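Local structure of putative transcriptional regulator (Clostridium difficile, 3QI7) at residues A[63-68]-A[72-77]; A[99-104]-A[130-135]; A[25-30]-A[306-311]; A[134-139]-A[311-316]. The protein is of unknown function but has a fold like that of periplasmic binding proteins and may, as they do, bind a small ligand such as a sugar. One frame throughout, in Å; residues are numbered along the deposited sequence. Where two conformers were deposited one is given.

Contact 1: residues A[63-68]-A[72-77]; sequences VLPENF and IDSAIN
L64 approaches A75 with their CA atoms 5.7 Å apart and F68 approaches I72 at 5.5 Å, so the loop 63-68 curls against the first turns of the helix it leads into. N67 has left-handed helical angles (phi 58°, psi 48°), consistent with a tight bend just before F68.

Three loop side chains converge on the methyl of A75. L64 reaches its CB with CD2 at 3.8 Å, P65 lays the CD corner of its ring at 3.8 Å from the same CB, and CB of F68 closes in at 4.0 Å. P65 CG also comes within 4.1 Å of S74 OG. One helical turn earlier, I72 CD1 meets the F68 ring at its edge, near the ring plane, 3.7 Å from F68 CD1. With CG between the backbone N and the carbonyl carbon (chi1 84°), the F68 ring is placed so that its CD1 edge meets I72. F68 O and I72 N are also close, 3.0 Å, but the angle is too poor for a hydrogen bond.

Outside the contact, N67 N and E66 OE2 bond to E24 and S23, and K78 reaches back to the carbonyl of V63. Between the two segments only apolar side-chain contact is made, and these hydrogen bonds go to residues outside them: K78, further along the same helix, and S23 and E24 in the loop that follows strand 13-19.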
loop_
_atom_site.group_PDB
_atom_site.type_symbol
_atom_site.label_atom_id
_atom_site.label_comp_id
_atom_site.label_asym_id
_atom_site.label_seq_id
_atom_site.Cartn_x
_atom_site.Cartn_y
_atom_site.Cartn_z
ATOM N N VAL A 63 14.480 9.406 9.311
ATOM C CA VAL A 63 14.501 7.953 9.454
ATOM C C VAL A 63 14.282 7.571 10.905
ATOM O O VAL A 63 15.018 7.980 11.792
ATOM C CB VAL A 63 15.806 7.370 8.940
ATOM C CG1 VAL A 63 15.762 5.832 8.945
ATOM C CG2 VAL A 63 16.095 7.947 7.543
ATOM N N LEU A 64 13.234 6.797 11.154
ATOM C CA LEU A 64 12.948 6.337 12.506
ATOM C C LEU A 64 14.016 5.342 12.977
ATOM O O LEU A 64 14.591 4.610 12.164
ATOM C CB LEU A 64 11.574 5.655 12.559
ATOM C CG LEU A 64 10.332 6.506 12.308
ATOM C CD1 LEU A 64 9.190 5.599 11.807
ATOM C CD2 LEU A 64 9.897 7.305 13.549
ATOM N N PRO A 65 14.214 5.247 14.302
ATOM C CA PRO A 65 15.078 4.203 14.833
ATOM C C PRO A 65 14.542 2.831 14.447
ATOM O O PRO A 65 13.349 2.683 14.244
ATOM C CB PRO A 65 15.037 4.422 16.363
ATOM C CG PRO A 65 13.955 5.344 16.634
ATOM C CD PRO A 65 13.560 6.045 15.357
ATOM N N GLU A 66 15.414 1.842 14.321
ATOM C CA GLU A 66 14.969 0.465 14.138
ATOM C C GLU A 66 14.067 0.067 15.302
ATOM O O GLU A 66 14.291 0.504 16.432
ATOM C CB GLU A 66 16.158 -0.489 14.053
ATOM C CG GLU A 66 16.947 -0.339 12.760
ATOM C CD GLU A 66 17.985 -1.427 12.582
ATOM O OE1 GLU A 66 18.441 -1.998 13.584
ATOM O OE2 GLU A 66 18.347 -1.707 11.427
ATOM N N ASN A 67 13.028 -0.712 15.010
ATOM C CA ASN A 67 12.181 -1.288 16.051
ATOM C C ASN A 67 11.610 -0.161 16.892
ATOM O O ASN A 67 11.694 -0.194 18.113
ATOM C CB ASN A 67 12.999 -2.240 16.945
ATOM C CG ASN A 67 13.621 -3.379 16.170
ATOM O OD1 ASN A 67 12.924 -4.181 15.552
ATOM N ND2 ASN A 67 14.937 -3.456 16.197
ATOM N N PHE A 68 11.071 0.850 16.216
ATOM C CA PHE A 68 10.778 2.146 16.855
ATOM C C PHE A 68 9.747 2.089 17.991
ATOM O O PHE A 68 9.817 2.900 18.901
ATOM C CB PHE A 68 10.410 3.234 15.818
ATOM C CG PHE A 68 8.944 3.243 15.377
ATOM C CD1 PHE A 68 7.961 3.836 16.179
ATOM C CD2 PHE A 68 8.568 2.702 14.156
ATOM C CE1 PHE A 68 6.627 3.863 15.773
ATOM C CE2 PHE A 68 7.245 2.722 13.733
ATOM C CZ PHE A 68 6.260 3.312 14.549
ATOM N N ILE A 72 10.229 4.214 21.516
ATOM C CA ILE A 72 9.189 5.158 21.138
ATOM C C ILE A 72 9.503 6.638 21.430
ATOM O O ILE A 72 9.106 7.523 20.674
ATOM C CB ILE A 72 7.811 4.740 21.740
ATOM C CG1 ILE A 72 6.661 5.334 20.910
ATOM C CG2 ILE A 72 7.729 5.066 23.233
ATOM C CD1 ILE A 72 6.525 4.716 19.525
ATOM N N ASP A 73 10.226 6.918 22.502
ATOM C CA ASP A 73 10.524 8.311 22.871
ATOM C C ASP A 73 11.548 8.958 21.938
ATOM O O ASP A 73 11.435 10.137 21.578
ATOM C CB ASP A 73 11.023 8.369 24.316
ATOM C CG ASP A 73 10.083 7.671 25.263
ATOM O OD1 ASP A 73 9.141 8.339 25.740
ATOM O OD2 ASP A 73 10.282 6.453 25.506
ATOM N N SER A 74 12.556 8.179 21.545
ATOM C CA SER A 74 13.539 8.661 20.596
ATOM C C SER A 74 12.851 8.918 19.239
ATOM O O SER A 74 13.154 9.909 18.562
ATOM C CB SER A 74 14.678 7.650 20.471
ATOM O OG SER A 74 15.530 7.962 19.388
ATOM N N ALA A 75 11.915 8.045 18.861
ATOM C CA ALA A 75 11.200 8.192 17.577
ATOM C C ALA A 75 10.334 9.447 17.606
ATOM O O ALA A 75 10.339 10.237 16.665
ATOM C CB ALA A 75 10.369 6.966 17.271
ATOM N N ILE A 76 9.622 9.642 18.710
ATOM C CA ILE A 76 8.778 10.815 18.888
ATOM C C ILE A 76 9.586 12.112 18.875
ATOM O O ILE A 76 9.243 13.062 18.155
ATOM C CB ILE A 76 7.928 10.703 20.191
ATOM C CG1 ILE A 76 6.749 9.734 19.947
ATOM C CG2 ILE A 76 7.409 12.070 20.613
ATOM C CD1 ILE A 76 6.007 9.309 21.204
ATOM N N ASN A 77 10.665 12.132 19.660
ATOM C CA ASN A 77 11.534 13.308 19.720
ATOM C C ASN A 77 12.082 13.680 18.333
ATOM O O ASN A 77 12.088 14.862 17.979
ATOM C CB ASN A 77 12.666 13.108 20.740
ATOM C CG ASN A 77 12.153 12.997 22.168
ATOM O OD1 ASN A 77 12.886 12.591 23.073
ATOM N ND2 ASN A 77 10.883 13.339 22.372
#

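Contact 2: residues A[99-104]-A[130-135]; sequences GLLPAL and QFVDVN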
loop_
_atom_site.group_PDB
_atom_site.type_symbol
_atom_site.label_atom_id
_atom_site.label_comp_id
_atom_site.label_asym_id
_atom_site.label_seq_id
_atom_site.Cartn_x
_atom_site.Cartn_y
_atom_site.Cartn_z
ATOM N N GLY A 99 1.885 4.563 17.240
ATOM C CA GLY A 99 2.699 5.116 18.296
ATOM C C GLY A 99 3.146 6.546 18.096
ATOM O O GLY A 99 3.534 7.202 19.071
ATOM N N LEU A 100 3.117 7.044 16.853
ATOM C CA LEU A 100 3.751 8.331 16.561
ATOM C C LEU A 100 2.777 9.509 16.666
ATOM O O LEU A 100 3.187 10.680 16.600
ATOM C CB LEU A 100 4.426 8.297 15.182
ATOM C CG LEU A 100 5.506 7.213 15.023
ATOM C CD1 LEU A 100 5.918 7.074 13.539
ATOM C CD2 LEU A 100 6.739 7.484 15.929
ATOM N N LEU A 101 1.502 9.223 16.877
ATOM C CA LEU A 101 0.509 10.299 16.930
ATOM C C LEU A 101 0.845 11.426 17.924
ATOM O O LEU A 101 0.704 12.607 17.570
ATOM C CB LEU A 101 -0.900 9.738 17.177
ATOM C CG LEU A 101 -2.081 10.708 17.073
ATOM C CD1 LEU A 101 -2.086 11.472 15.754
ATOM C CD2 LEU A 101 -3.388 9.934 17.246
ATOM N N PRO A 102 1.317 11.088 19.159
ATOM C CA PRO A 102 1.649 12.197 20.076
ATOM C C PRO A 102 2.659 13.170 19.495
ATOM O O PRO A 102 2.583 14.375 19.780
ATOM C CB PRO A 102 2.214 11.492 21.326
ATOM C CG PRO A 102 1.574 10.117 21.292
ATOM C CD PRO A 102 1.543 9.778 19.803
ATOM N N ALA A 103 3.566 12.665 18.660
ATOM C CA ALA A 103 4.559 13.514 18.025
ATOM C C ALA A 103 3.898 14.600 17.169
ATOM O O ALA A 103 4.307 15.768 17.200
ATOM C CB ALA A 103 5.533 12.677 17.167
ATOM N N LEU A 104 2.892 14.205 16.387
ATOM C CA LEU A 104 2.239 15.146 15.498
ATOM C C LEU A 104 1.331 16.118 16.261
ATOM O O LEU A 104 1.150 17.260 15.833
ATOM C CB LEU A 104 1.477 14.408 14.403
ATOM C CG LEU A 104 2.367 13.602 13.433
ATOM C CD1 LEU A 104 1.543 12.864 12.418
ATOM C CD2 LEU A 104 3.380 14.461 12.727
ATOM N N GLN A 130 -8.971 13.186 14.122
ATOM C CA GLN A 130 -9.068 14.305 15.065
ATOM C C GLN A 130 -7.777 15.129 15.063
ATOM O O GLN A 130 -7.823 16.345 15.071
ATOM C CB GLN A 130 -9.368 13.787 16.488
ATOM C CG GLN A 130 -9.841 14.864 17.491
ATOM C CD GLN A 130 -10.090 14.322 18.904
ATOM O OE1 GLN A 130 -10.228 13.119 19.117
ATOM N NE2 GLN A 130 -10.147 15.222 19.867
ATOM N N PHE A 131 -6.624 14.453 15.032
ATOM C CA PHE A 131 -5.342 15.139 15.370
ATOM C C PHE A 131 -4.358 15.355 14.221
ATOM O O PHE A 131 -3.370 16.062 14.406
ATOM C CB PHE A 131 -4.627 14.391 16.512
ATOM C CG PHE A 131 -5.406 14.364 17.796
ATOM C CD1 PHE A 131 -5.705 15.535 18.460
ATOM C CD2 PHE A 131 -5.848 13.155 18.332
ATOM C CE1 PHE A 131 -6.439 15.510 19.648
ATOM C CE2 PHE A 131 -6.581 13.116 19.511
ATOM C CZ PHE A 131 -6.875 14.294 20.174
ATOM N N VAL A 132 -4.617 14.749 13.063
ATOM C CA VAL A 132 -3.746 14.892 11.883
ATOM C C VAL A 132 -4.561 15.505 10.752
ATOM O O VAL A 132 -5.732 15.125 10.544
ATOM C CB VAL A 132 -3.148 13.509 11.468
ATOM C CG1 VAL A 132 -2.257 13.634 10.232
ATOM C CG2 VAL A 132 -2.392 12.858 12.657
ATOM N N ASP A 133 -3.982 16.455 10.009
ATOM C CA ASP A 133 -4.771 17.210 9.003
ATOM C C ASP A 133 -5.372 16.349 7.855
ATOM O O ASP A 133 -6.555 16.460 7.565
ATOM C CB ASP A 133 -3.938 18.343 8.365
ATOM C CG ASP A 133 -3.425 19.349 9.377
ATOM O OD1 ASP A 133 -4.165 19.650 10.330
ATOM O OD2 ASP A 133 -2.272 19.858 9.209
ATOM N N VAL A 134 -4.530 15.545 7.182
ATOM C CA VAL A 134 -4.932 14.684 6.046
ATOM C C VAL A 134 -4.469 13.266 6.330
ATOM O O VAL A 134 -3.336 13.055 6.752
ATOM C CB VAL A 134 -4.335 15.165 4.705
ATOM C CG1 VAL A 134 -4.807 14.272 3.538
ATOM C CG2 VAL A 134 -4.715 16.626 4.450
ATOM N N ASN A 135 -5.383 12.322 6.172
ATOM C CA ASN A 135 -5.156 10.915 6.481
ATOM C C ASN A 135 -5.538 10.029 5.305
ATOM O O ASN A 135 -6.661 10.066 4.838
ATOM C CB ASN A 135 -5.929 10.535 7.740
ATOM C CG ASN A 135 -5.506 11.377 8.936
ATOM O OD1 ASN A 135 -4.435 11.144 9.503
ATOM N ND2 ASN A 135 -6.300 12.406 9.275
HETATM O O HOH W 1 -1.048 16.842 13.617
#
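L101 and V132 cross at a slant, and the leucine presses one methyl branch, CD1, on V132 CG2 at 3.4 Å, closer than usual for two carbons. L101 has its CG anti to the backbone N (chi1 -172°), which brings CD1 out to V132. Against F131 the same side chain stands at about a right angle: CD1 lies 3.9 Å from F131 CB, and CD2 comes obliquely to the ring. L104, a turn along the helix, slants across V132 from another direction and touches CG2 with CD1 at 3.9 Å, so a single valine methyl receives both leucines.

A water donates to both backbones, to F131 O at 2.6 Å and more weakly to L104 O at 3.1 Å. Beyond the helix end, N135 ND2 bonds to V132 O (3.1 Å, N-H...O angle 144°) from well above the carbonyl plane, bracing the turn into the next strand.

V132 and L104 both rest on T116 of strand 115-118, and L104 extends to I91 and V93 of strand 88-94. The contact thus joins helix 101-110 to the turn between helix 125-131 and strand 134-137, with D133 salt-bridged to K108.

Contact 3: residues A[25-30]-A[306-311]; sequences NKVQYN and MDAFLP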
loop_
_atom_site.group_PDB
_atom_site.type_symbol
_atom_site.label_atom_id
_atom_site.label_comp_id
_atom_site.label_asym_id
_atom_site.label_seq_id
_atom_site.Cartn_x
_atom_site.Cartn_y
_atom_site.Cartn_z
ATOM N N ASN A 25 11.643 -1.113 5.823
ATOM C CA ASN A 25 10.640 -0.737 4.802
ATOM C C ASN A 25 11.328 -0.199 3.540
ATOM O O ASN A 25 11.400 0.998 3.327
ATOM C CB ASN A 25 9.663 0.319 5.354
ATOM C CG ASN A 25 8.697 -0.242 6.396
ATOM O OD1 ASN A 25 8.620 -1.462 6.616
ATOM N ND2 ASN A 25 7.986 0.649 7.077
ATOM N N LYS A 26 11.850 -1.099 2.713
ATOM C CA LYS A 26 12.675 -0.710 1.581
ATOM C C LYS A 26 11.911 0.121 0.569
ATOM O O LYS A 26 12.413 1.132 0.044
ATOM C CB LYS A 26 13.256 -1.958 0.907
ATOM C CG LYS A 26 14.116 -1.662 -0.286
ATOM C CD LYS A 26 14.785 -2.961 -0.791
ATOM C CE LYS A 26 15.777 -2.667 -1.909
ATOM N NZ LYS A 26 16.417 -3.920 -2.497
ATOM N N VAL A 27 10.673 -0.287 0.294
ATOM C CA VAL A 27 9.872 0.396 -0.722
ATOM C C VAL A 27 9.570 1.854 -0.315
ATOM O O VAL A 27 9.771 2.774 -1.102
ATOM C CB VAL A 27 8.553 -0.399 -1.064
ATOM C CG1 VAL A 27 7.563 0.496 -1.847
ATOM C CG2 VAL A 27 8.899 -1.651 -1.903
ATOM N N GLN A 28 9.085 2.052 0.907
ATOM C CA GLN A 28 8.801 3.387 1.408
ATOM C C GLN A 28 10.064 4.256 1.411
ATOM O O GLN A 28 10.032 5.438 1.003
ATOM C CB GLN A 28 8.215 3.323 2.833
ATOM C CG GLN A 28 6.853 2.653 2.919
ATOM C CD GLN A 28 6.930 1.166 3.289
ATOM O OE1 GLN A 28 7.721 0.333 2.716
ATOM N NE2 GLN A 28 6.133 0.817 4.266
ATOM N N TYR A 29 11.174 3.663 1.868
ATOM C CA TYR A 29 12.434 4.404 2.026
ATOM C C TYR A 29 12.946 4.894 0.668
ATOM O O TYR A 29 13.256 6.104 0.469
ATOM C CB TYR A 29 13.470 3.535 2.727
ATOM C CG TYR A 29 14.747 4.269 3.064
ATOM C CD1 TYR A 29 15.710 4.540 2.081
ATOM C CD2 TYR A 29 14.996 4.695 4.360
ATOM C CE1 TYR A 29 16.855 5.231 2.378
ATOM C CE2 TYR A 29 16.161 5.358 4.667
ATOM C CZ TYR A 29 17.090 5.621 3.671
ATOM O OH TYR A 29 18.253 6.299 3.998
ATOM N N ASN A 30 13.014 3.958 -0.274
ATOM C CA ASN A 30 13.504 4.274 -1.601
ATOM C C ASN A 30 12.570 5.164 -2.427
ATOM O O ASN A 30 13.074 5.954 -3.227
ATOM C CB ASN A 30 13.894 3.008 -2.359
ATOM C CG ASN A 30 15.205 2.396 -1.863
ATOM O OD1 ASN A 30 15.969 3.024 -1.136
ATOM N ND2 ASN A 30 15.489 1.164 -2.295
HETATM N N MSE A 306 0.821 -0.166 -2.800
HETATM C CA MSE A 306 0.293 0.872 -1.912
HETATM C C MSE A 306 1.427 1.496 -1.017
HETATM O O MSE A 306 1.397 2.701 -0.683
HETATM C CB MSE A 306 -0.821 0.281 -1.045
HETATM C CG MSE A 306 -2.157 0.127 -1.747
HETATM SE SE MSE A 306 -2.853 1.925 -2.237
HETATM C CE MSE A 306 -3.233 2.654 -0.586
ATOM N N ASP A 307 2.414 0.684 -0.642
ATOM C CA ASP A 307 3.573 1.164 0.121
ATOM C C ASP A 307 4.359 2.255 -0.607
ATOM O O ASP A 307 5.057 3.050 0.035
ATOM C CB ASP A 307 4.557 0.013 0.447
ATOM C CG ASP A 307 4.078 -0.883 1.602
ATOM O OD1 ASP A 307 3.018 -0.600 2.182
ATOM O OD2 ASP A 307 4.777 -1.873 1.922
ATOM N N ALA A 308 4.286 2.273 -1.933
ATOM C CA ALA A 308 4.859 3.358 -2.738
ATOM C C ALA A 308 3.868 4.481 -3.071
ATOM O O ALA A 308 4.197 5.665 -3.001
ATOM C CB ALA A 308 5.505 2.797 -4.036
ATOM N N PHE A 309 2.641 4.111 -3.406
ATOM C CA PHE A 309 1.635 5.100 -3.752
ATOM C C PHE A 309 1.273 6.077 -2.634
ATOM O O PHE A 309 1.232 7.282 -2.883
ATOM C CB PHE A 309 0.365 4.417 -4.324
ATOM C CG PHE A 309 -0.703 5.379 -4.696
ATOM C CD1 PHE A 309 -0.603 6.132 -5.854
ATOM C CD2 PHE A 309 -1.791 5.598 -3.831
ATOM C CE1 PHE A 309 -1.612 7.055 -6.201
ATOM C CE2 PHE A 309 -2.800 6.499 -4.157
ATOM C CZ PHE A 309 -2.699 7.254 -5.329
ATOM N N LEU A 310 0.981 5.590 -1.429
ATOM C CA LEU A 310 0.493 6.479 -0.377
ATOM C C LEU A 310 1.511 7.586 -0.062
ATOM O O LEU A 310 1.153 8.772 -0.073
ATOM C CB LEU A 310 0.079 5.727 0.901
ATOM C CG LEU A 310 -1.183 4.870 0.758
ATOM C CD1 LEU A 310 -1.276 3.841 1.907
ATOM C CD2 LEU A 310 -2.469 5.759 0.628
ATOM N N PRO A 311 2.769 7.217 0.223
ATOM C CA PRO A 311 3.737 8.295 0.504
ATOM C C PRO A 311 3.996 9.225 -0.709
ATOM O O PRO A 311 4.125 10.428 -0.526
ATOM C CB PRO A 311 5.007 7.532 0.941
ATOM C CG PRO A 311 4.852 6.204 0.361
ATOM C CD PRO A 311 3.385 5.893 0.392
#
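Q28 and D307 stack their flat ends, the side-chain amide of the one against the carboxylate of the other, with the two planes only 24° apart. Q28 CD lies 3.9 Å from D307 CG, and Q28 NE2 is 3.8 Å from that same carboxylate carbon, so the groups meet over their faces rather than through a hydrogen bond. At 3.8 Å the two oxygens Q28 OE1 and D307 OD2 are likewise stacked neighbours. A bend at chi2 (96°) swings the Q28 amide over the carboxylate, while its CG stays low and touches D307 O at 3.4 Å.

That carbonyl oxygen is buried and has no partner in the model. In a regular helix it would receive the N-H of the residue four places on, which here is P311, whose ring nitrogen has no hydrogen; the helix kinks at this point.

Over residues 26-30 and 306-311 the helix axes run 32° apart, in roughly the same direction, and approach to 8.4 Å. Helix 26-42 follows strand 13-19, whereas helix 306-324 comes after the chain has built a second, three-stranded sheet, so the contact joins early and late parts of the two-lobed fold expected of periplasmic-binding-like proteins.

Beside the stack, V27 wedges its CG1 against the opposing backbone, 3.7 Å from A308 N and 3.8 Å from A308 CB. Y279 of helix 279-292 touches both V27 and A308, and S94 lies against both Q28 and P311.

Contact 4: residues A[134-139]-A[311-316]; sequences VNLGVS and PSLAIY
L136, L313 and A314 make up the apolar part of the contact, which is carried from the strand by a single methyl. L136 CD1 lies 4.0 Å from L313 CD2 and 4.1 Å from A314 CB, entering between two consecutive helix residues. The leucine side chains cross at about a right angle, so the L136 methyl comes up against the branched end of L313 instead of running alongside it. L313 keeps its CG anti to the backbone N (chi1 168°), which carries CD2 out to this meeting point. The backbones stay well apart, with the CA atoms of L136 and A314 separated by 7.8 Å, a spacing bridged by side chains alone.

This is the helix-on-sheet layering of an alpha/beta fold. Strand 134-137 runs parallel between strands 115-118 and 361-370, and helix 306-324 lies over one face of that sheet, with L310 of the same helix also touching L136.

Hydrogen bonds serve each partner separately, and none crosses. Within the helix, I315 N bonds to P311 O at 2.9 Å and Y316 N to S312 O at 3.2 Å, so regular bonding resumes just past the proline kink. On the strand, the backbone of L136 pairs with S118, and the N135 side chain reaches S118 OG and N360 O. Where the strand gives way to helix 140-153, S139 occupies the N-cap position and its OG accepts from the backbone N of E142.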
loop_
_atom_site.group_PDB
_atom_site.type_symbol
_atom_site.label_atom_id
_atom_site.label_comp_id
_atom_site.label_asym_id
_atom_site.label_seq_id
_atom_site.Cartn_x
_atom_site.Cartn_y
_atom_site.Cartn_z
ATOM N N VAL A 134 -4.530 15.545 7.182
ATOM C CA VAL A 134 -4.932 14.684 6.046
ATOM C C VAL A 134 -4.469 13.266 6.330
ATOM O O VAL A 134 -3.336 13.055 6.752
ATOM C CB VAL A 134 -4.335 15.165 4.705
ATOM C CG1 VAL A 134 -4.807 14.272 3.538
ATOM C CG2 VAL A 134 -4.715 16.626 4.450
ATOM N N ASN A 135 -5.383 12.322 6.172
ATOM C CA ASN A 135 -5.156 10.915 6.481
ATOM C C ASN A 135 -5.538 10.029 5.305
ATOM O O ASN A 135 -6.661 10.066 4.838
ATOM C CB ASN A 135 -5.929 10.535 7.740
ATOM C CG ASN A 135 -5.506 11.377 8.936
ATOM O OD1 ASN A 135 -4.435 11.144 9.503
ATOM N ND2 ASN A 135 -6.300 12.406 9.275
ATOM N N LEU A 136 -4.564 9.269 4.829
ATOM C CA LEU A 136 -4.693 8.409 3.683
ATOM C C LEU A 136 -4.340 7.005 4.118
ATOM O O LEU A 136 -3.372 6.804 4.862
ATOM C CB LEU A 136 -3.705 8.831 2.614
ATOM C CG LEU A 136 -3.765 10.298 2.168
ATOM C CD1 LEU A 136 -2.561 10.597 1.209
ATOM C CD2 LEU A 136 -5.093 10.601 1.523
ATOM N N GLY A 137 -5.158 6.038 3.721
ATOM C CA GLY A 137 -4.956 4.673 4.149
ATOM C C GLY A 137 -5.742 3.697 3.307
ATOM O O GLY A 137 -6.244 4.027 2.231
ATOM N N VAL A 138 -5.828 2.479 3.808
ATOM C CA VAL A 138 -6.575 1.426 3.151
ATOM C C VAL A 138 -7.602 0.862 4.117
ATOM O O VAL A 138 -7.338 0.743 5.310
ATOM C CB VAL A 138 -5.649 0.313 2.658
ATOM C CG1 VAL A 138 -4.670 0.862 1.612
ATOM C CG2 VAL A 138 -4.908 -0.337 3.816
ATOM N N SER A 139 -8.777 0.525 3.588
ATOM C CA SER A 139 -9.838 -0.105 4.361
ATOM C C SER A 139 -9.832 -1.596 4.031
ATOM O O SER A 139 -9.970 -1.985 2.863
ATOM C CB SER A 139 -11.182 0.540 4.023
ATOM O OG SER A 139 -12.269 -0.335 4.299
ATOM N N PRO A 311 2.769 7.217 0.223
ATOM C CA PRO A 311 3.737 8.295 0.504
ATOM C C PRO A 311 3.996 9.225 -0.709
ATOM O O PRO A 311 4.125 10.428 -0.526
ATOM C CB PRO A 311 5.007 7.532 0.941
ATOM C CG PRO A 311 4.852 6.204 0.361
ATOM C CD PRO A 311 3.385 5.893 0.392
ATOM N N SER A 312 4.042 8.692 -1.923
ATOM C CA SER A 312 4.233 9.556 -3.095
ATOM C C SER A 312 3.051 10.503 -3.310
ATOM O O SER A 312 3.255 11.669 -3.643
ATOM C CB SER A 312 4.487 8.742 -4.359
ATOM O OG SER A 312 4.937 9.596 -5.392
ATOM N N LEU A 313 1.826 10.007 -3.139
ATOM C CA LEU A 313 0.636 10.862 -3.225
ATOM C C LEU A 313 0.669 11.924 -2.132
ATOM O O LEU A 313 0.358 13.099 -2.380
ATOM C CB LEU A 313 -0.662 10.038 -3.103
ATOM C CG LEU A 313 -1.970 10.825 -2.902
ATOM C CD1 LEU A 313 -2.218 11.726 -4.124
ATOM C CD2 LEU A 313 -3.202 9.935 -2.641
ATOM N N ALA A 314 0.986 11.502 -0.909
ATOM C CA ALA A 314 1.046 12.447 0.242
ATOM C C ALA A 314 2.078 13.551 0.015
ATOM O O ALA A 314 1.815 14.731 0.314
ATOM C CB ALA A 314 1.323 11.698 1.580
ATOM N N ILE A 315 3.237 13.195 -0.527
ATOM C CA ILE A 315 4.259 14.227 -0.827
ATOM C C ILE A 315 3.741 15.257 -1.870
ATOM O O ILE A 315 3.893 16.465 -1.684
ATOM C CB ILE A 315 5.585 13.579 -1.282
ATOM C CG1 ILE A 315 6.202 12.790 -0.114
ATOM C CG2 ILE A 315 6.575 14.648 -1.803
ATOM C CD1 ILE A 315 7.153 11.719 -0.559
ATOM N N TYR A 316 3.150 14.771 -2.957
ATOM C CA TYR A 316 2.617 15.639 -4.014
ATOM C C TYR A 316 1.516 16.536 -3.481
ATOM O O TYR A 316 1.433 17.711 -3.852
ATOM C CB TYR A 316 2.063 14.819 -5.196
ATOM C CG TYR A 316 3.096 14.233 -6.150
ATOM C CD1 TYR A 316 4.171 14.976 -6.615
ATOM C CD2 TYR A 316 2.969 12.952 -6.603
ATOM C CE1 TYR A 316 5.116 14.421 -7.513
ATOM C CE2 TYR A 316 3.888 12.394 -7.475
ATOM C CZ TYR A 316 4.955 13.130 -7.931
ATOM O OH TYR A 316 5.842 12.527 -8.794
#

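Overall arrangement
From the N terminus, segment 25-30 opens contact 3, which closes only at 306-311, some 275 residues later. Inside that long loop, contact 1 makes a short one from strand 57-63 to helix 72-80, and contact 2 follows it in series, joining helix 101-110 to the turn before strand 134-137. Contacts 1 and 2 touch directly, with F68 CE1 3.6 Å from L100 CG. Contact 4 starts on the strand where contact 2 ends, and closes on the helix used by contact 3, so contacts 3 and 4 cross and share P311. Contacts 3 and 4 tie helix 26-42 and strand 134-137 to the late helix 306-324, which follows the excursion into the three-stranded sheet.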